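Local coordinates for protein cyclopropane mycolic acid synthase MmaA2 (Mycobacterium tuberculosis, PDB 1TPY) that converts a double bond at the distal position of alpha mycolic acids into a cis cyclopropane ring, using S-adenosyl-L-methionine as the source of the added carbon, at residues D21-R24 against L25-D28; H102-K105 against S106-M110. All coordinates share one frame; numbering follows the deposited sequence.

Interaction 1. Residues D21-R24 against L25-D28; sequences DFFR and LFLD
Leu-25 meets Phe-22 through both backbone and side chain. Its N donates to Phe-22 O at 3.0 Å, and the donor stands well above the carbonyl plane. A second bond from the same N to Asp-21 O is weak. The isobutyl group lies against these carbonyls, with Leu-25 CG 3.4 Å from Asp-21 O. Its branch CD1 reaches the Phe-22 ring, and the two side chains cross at about a right angle.

Phe-26 N donates to Phe-23 O at 3.2 Å. Its CG sits between its own N and carbonyl carbon (chi1 69°), which turns the ring back toward Phe-22 and Phe-23. One face of the ring then takes Phe-23 O, offset toward the rim. Phe-26 CZ comes to the edge of the Phe-23 ring, 3.6 Å from Phe-23 CD2. The two phenyl groups run side by side and point the same way, with their planes at 61°. Phe-26 CE2 also touches Phe-22 CE2.

Leu-27 N gives Phe-23 O its second bond, 3.0 Å and nearly straight at 166°. This carbonyl is thus gripped by two consecutive amides as the chain leaves the helix. Leu-27 CD1 packs on Phe-23 CB at 3.9 Å. A water lies 2.7 Å from both Arg-24 O and Leu-27 O and links the two carbonyls across the turn. On the exposed side, Arg-24 NH2 and Asp-21 OD2 form a salt bridge at 3.4 Å, and the hydrogen bond within it is weak.

The turn joins helix 20-24 to the loop that leads to helix 45-57. The Phe-23 ring meets that of Tyr-33, a residue of the S-adenosyl-L-methionine site. Phe-22 and Leu-25 lean on helix 247-253, while Phe-26 and Leu-27 face helix 229-245.

Interaction 2. Residues H102-K105 against S106-M110; sequences HVQK and SFDEM
Val-103 and Phe-107 form the tight side of this helical turn. Val-103 CG1 sits over one face of the Phe-107 ring in a CH-pi contact, 3.8 Å from the centroid and 29° off the normal. CG1 is anti to the backbone N of Val-103 (chi1 171°), which points it along the helix to the ring. Val-103 O accepts twice from one face of its plane, from Phe-107 N at 2.9 Å and from Ser-106 OG at 2.8 Å. Ser-106 OG sits between its backbone N and carbonyl carbon (chi1 82°), which brings it to Val-103 O. Arg-80 adds a weak bond to this hydroxyl. Met-79 of helix 77-86 packs against both Val-103 and Phe-107.

The other side is looser. Lys-105 and Glu-109 are exposed and cross obliquely, in a long salt bridge of 4.0 Å between Lys-105 NZ and Glu-109 OE1.

The backbone ladder continues under both sides, from Asp-108 N to Gln-104 O and from Glu-109 N to Lys-105 O. The spacing of four residues is that of an alpha-helix, here at its C-terminal end. Helix 97-108 is the crossover of a beta-alpha-beta unit between parallel strands 89-94 and 116-120, as in the Rossmann-like fold of S-adenosyl-L-methionine-dependent methyltransferases.

Interaction 1 precedes interaction 2 in the chain, with no overlap. Their centres are about 18 Å apart, and their nearest atoms approach to about 4 Å without touching. Trp-75 connects them: its ring meets Phe-23 of interaction 1 and makes an edge-to-face pair with His-102 of interaction 2. Both lie near the cofactor. The side chain of Leu-27 is about 7 Å from bound S-adenosyl-L-homocysteine, and that of Val-103 about 8 Å. They differ toward the lipid-like ligand. Cetyl-trimethyl-ammonium is about 7 Å from the Leu-27 side chain but about 13 Å from that of Val-103. Residues 102-110 lie at the end of the crossover helix in the Rossmann-like part that holds the cofactor, while residues 21-28 lie near both ligands.

Interaction 1. Residues D21-R24 against L25-D28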
loop_
_atom_site.group_PDB
_atom_site.type_symbol
_atom_site.label_atom_id
_atom_site.label_comp_id
_atom_site.label_asym_id
_atom_site.label_seq_id
_atom_site.Cartn_x
_atom_site.Cartn_y
_atom_site.Cartn_z
ATOM N N ASP A 21 -10.027 15.434 -2.498
ATOM C CA ASP A 21 -11.391 15.618 -2.034
ATOM C C ASP A 21 -12.214 14.367 -2.324
ATOM O O ASP A 21 -13.041 13.959 -1.515
ATOM C CB ASP A 21 -12.016 16.830 -2.729
ATOM C CG ASP A 21 -11.491 18.144 -2.189
ATOM O OD1 ASP A 21 -11.565 19.157 -2.913
ATOM O OD2 ASP A 21 -11.015 18.169 -1.033
ATOM N N PHE A 22 -11.976 13.758 -3.480
ATOM C CA PHE A 22 -12.708 12.554 -3.860
ATOM C C PHE A 22 -12.355 11.399 -2.935
ATOM O O PHE A 22 -13.240 10.709 -2.429
ATOM C CB PHE A 22 -12.398 12.158 -5.304
ATOM C CG PHE A 22 -13.215 10.997 -5.796
ATOM C CD1 PHE A 22 -14.542 11.174 -6.179
ATOM C CD2 PHE A 22 -12.674 9.712 -5.830
ATOM C CE1 PHE A 22 -15.321 10.088 -6.586
ATOM C CE2 PHE A 22 -13.448 8.621 -6.235
ATOM C CZ PHE A 22 -14.773 8.814 -6.613
ATOM N N PHE A 23 -11.060 11.189 -2.712
ATOM C CA PHE A 23 -10.621 10.108 -1.841
ATOM C C PHE A 23 -11.091 10.321 -0.412
ATOM O O PHE A 23 -11.388 9.359 0.296
ATOM C CB PHE A 23 -9.094 9.964 -1.879
ATOM C CG PHE A 23 -8.584 9.306 -3.132
ATOM C CD1 PHE A 23 -7.842 10.024 -4.060
ATOM C CD2 PHE A 23 -8.879 7.969 -3.398
ATOM C CE1 PHE A 23 -7.406 9.428 -5.238
ATOM C CE2 PHE A 23 -8.447 7.362 -4.574
ATOM C CZ PHE A 23 -7.708 8.095 -5.498
ATOM N N ARG A 24 -11.174 11.579 0.012
ATOM C CA ARG A 24 -11.618 11.872 1.371
ATOM C C ARG A 24 -13.060 11.428 1.599
ATOM O O ARG A 24 -13.492 11.261 2.733
ATOM C CB ARG A 24 -11.480 13.367 1.672
ATOM C CG ARG A 24 -10.379 13.690 2.681
ATOM C CD ARG A 24 -10.468 15.133 3.177
ATOM N NE ARG A 24 -10.025 16.095 2.173
ATOM C CZ ARG A 24 -8.761 16.246 1.786
ATOM N NH1 ARG A 24 -7.804 15.495 2.317
ATOM N NH2 ARG A 24 -8.450 17.156 0.871
ATOM N N LEU A 25 -13.800 11.237 0.514
ATOM C CA LEU A 25 -15.195 10.807 0.600
ATOM C C LEU A 25 -15.353 9.390 1.138
ATOM O O LEU A 25 -16.368 9.078 1.756
ATOM C CB LEU A 25 -15.869 10.874 -0.772
ATOM C CG LEU A 25 -16.002 12.231 -1.468
ATOM C CD1 LEU A 25 -16.709 12.031 -2.801
ATOM C CD2 LEU A 25 -16.784 13.209 -0.585
ATOM N N PHE A 26 -14.370 8.523 0.906
ATOM C CA PHE A 26 -14.510 7.155 1.385
ATOM C C PHE A 26 -13.384 6.591 2.249
ATOM O O PHE A 26 -13.586 5.606 2.958
ATOM C CB PHE A 26 -14.807 6.220 0.203
ATOM C CG PHE A 26 -13.663 6.045 -0.756
ATOM C CD1 PHE A 26 -12.674 5.096 -0.513
ATOM C CD2 PHE A 26 -13.596 6.803 -1.923
ATOM C CE1 PHE A 26 -11.638 4.899 -1.421
ATOM C CE2 PHE A 26 -12.566 6.617 -2.842
ATOM C CZ PHE A 26 -11.585 5.665 -2.594
ATOM N N LEU A 27 -12.206 7.203 2.215
ATOM C CA LEU A 27 -11.116 6.701 3.050
ATOM C C LEU A 27 -11.385 7.135 4.484
ATOM O O LEU A 27 -12.199 8.030 4.721
ATOM C CB LEU A 27 -9.770 7.267 2.589
ATOM C CG LEU A 27 -9.297 6.872 1.187
ATOM C CD1 LEU A 27 -7.953 7.538 0.894
ATOM C CD2 LEU A 27 -9.187 5.356 1.094
ATOM N N ASP A 28 -10.722 6.498 5.444
ATOM C CA ASP A 28 -10.910 6.890 6.833
ATOM C C ASP A 28 -10.218 8.249 6.959
ATOM O O ASP A 28 -9.503 8.667 6.049
ATOM C CB ASP A 28 -10.272 5.880 7.785
ATOM C CG ASP A 28 -8.768 6.004 7.834
ATOM O OD1 ASP A 28 -8.082 5.462 6.939
ATOM O OD2 ASP A 28 -8.275 6.666 8.764
HETATM O O HOH W 1 -11.918 10.692 4.799
#

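Interaction 2. Residues H102-K105 against S106-M110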
loop_
_atom_site.group_PDB
_atom_site.type_symbol
_atom_site.label_atom_id
_atom_site.label_comp_id
_atom_site.label_asym_id
_atom_site.label_seq_id
_atom_site.Cartn_x
_atom_site.Cartn_y
_atom_site.Cartn_z
ATOM N N HIS A 102 0.276 17.089 0.114
ATOM C CA HIS A 102 -0.449 16.812 1.349
ATOM C C HIS A 102 0.479 16.371 2.486
ATOM O O HIS A 102 0.396 16.892 3.595
ATOM C CB HIS A 102 -1.510 15.743 1.082
ATOM C CG HIS A 102 -2.279 15.330 2.299
ATOM N ND1 HIS A 102 -1.789 14.424 3.214
ATOM C CD2 HIS A 102 -3.503 15.697 2.748
ATOM C CE1 HIS A 102 -2.681 14.249 4.175
ATOM N NE2 HIS A 102 -3.730 15.010 3.916
ATOM N N VAL A 103 1.357 15.410 2.218
ATOM C CA VAL A 103 2.284 14.940 3.243
ATOM C C VAL A 103 3.153 16.096 3.729
ATOM O O VAL A 103 3.374 16.253 4.924
ATOM C CB VAL A 103 3.190 13.797 2.705
ATOM C CG1 VAL A 103 4.275 13.484 3.704
ATOM C CG2 VAL A 103 2.350 12.526 2.445
ATOM N N GLN A 104 3.641 16.911 2.798
ATOM C CA GLN A 104 4.486 18.049 3.146
ATOM C C GLN A 104 3.728 18.964 4.107
ATOM O O GLN A 104 4.199 19.274 5.201
ATOM C CB GLN A 104 4.871 18.823 1.878
ATOM C CG GLN A 104 5.738 20.050 2.120
ATOM C CD GLN A 104 7.069 19.705 2.755
ATOM O OE1 GLN A 104 7.374 20.147 3.862
ATOM N NE2 GLN A 104 7.868 18.908 2.057
ATOM N N LYS A 105 2.545 19.382 3.680
ATOM C CA LYS A 105 1.691 20.251 4.471
ATOM C C LYS A 105 1.469 19.673 5.876
ATOM O O LYS A 105 1.668 20.367 6.879
ATOM C CB LYS A 105 0.364 20.436 3.726
ATOM C CG LYS A 105 -0.719 21.199 4.453
ATOM C CD LYS A 105 -1.967 21.286 3.569
ATOM C CE LYS A 105 -3.226 21.626 4.368
ATOM N NZ LYS A 105 -3.106 22.913 5.103
ATOM N N SER A 106 1.081 18.400 5.951
ATOM C CA SER A 106 0.842 17.758 7.248
ATOM C C SER A 106 2.116 17.748 8.104
ATOM O O SER A 106 2.056 17.853 9.331
ATOM C CB SER A 106 0.351 16.320 7.059
ATOM O OG SER A 106 1.439 15.434 6.841
ATOM N N PHE A 107 3.265 17.609 7.455
ATOM C CA PHE A 107 4.534 17.603 8.172
ATOM C C PHE A 107 4.792 18.971 8.793
ATOM O O PHE A 107 5.210 19.072 9.945
ATOM C CB PHE A 107 5.676 17.222 7.219
ATOM C CG PHE A 107 5.879 15.734 7.074
ATOM C CD1 PHE A 107 6.621 15.220 6.016
ATOM C CD2 PHE A 107 5.344 14.848 8.009
ATOM C CE1 PHE A 107 6.828 13.840 5.888
ATOM C CE2 PHE A 107 5.546 13.472 7.891
ATOM C CZ PHE A 107 6.290 12.968 6.827
ATOM N N ASP A 108 4.523 20.018 8.022
ATOM C CA ASP A 108 4.710 21.389 8.478
ATOM C C ASP A 108 3.856 21.700 9.701
ATOM O O ASP A 108 4.289 22.405 10.614
ATOM C CB ASP A 108 4.359 22.357 7.347
ATOM C CG ASP A 108 5.366 22.315 6.211
ATOM O OD1 ASP A 108 5.041 22.803 5.107
ATOM O OD2 ASP A 108 6.486 21.804 6.428
ATOM N N GLU A 109 2.640 21.164 9.712
ATOM C CA GLU A 109 1.707 21.385 10.809
ATOM C C GLU A 109 2.036 20.568 12.053
ATOM O O GLU A 109 1.375 20.709 13.079
ATOM C CB GLU A 109 0.281 21.065 10.353
ATOM C CG GLU A 109 -0.301 22.056 9.356
ATOM C CD GLU A 109 -1.720 21.694 8.934
ATOM O OE1 GLU A 109 -1.888 20.709 8.183
ATOM O OE2 GLU A 109 -2.669 22.393 9.362
ATOM N N MET A 110 3.048 19.711 11.963
ATOM C CA MET A 110 3.451 18.889 13.100
ATOM C C MET A 110 4.442 19.627 13.977
ATOM O O MET A 110 5.326 20.320 13.482
ATOM C CB MET A 110 4.109 17.594 12.632
ATOM C CG MET A 110 3.168 16.565 12.066
ATOM S SD MET A 110 4.061 15.031 11.763
ATOM C CE MET A 110 3.874 14.217 13.368
#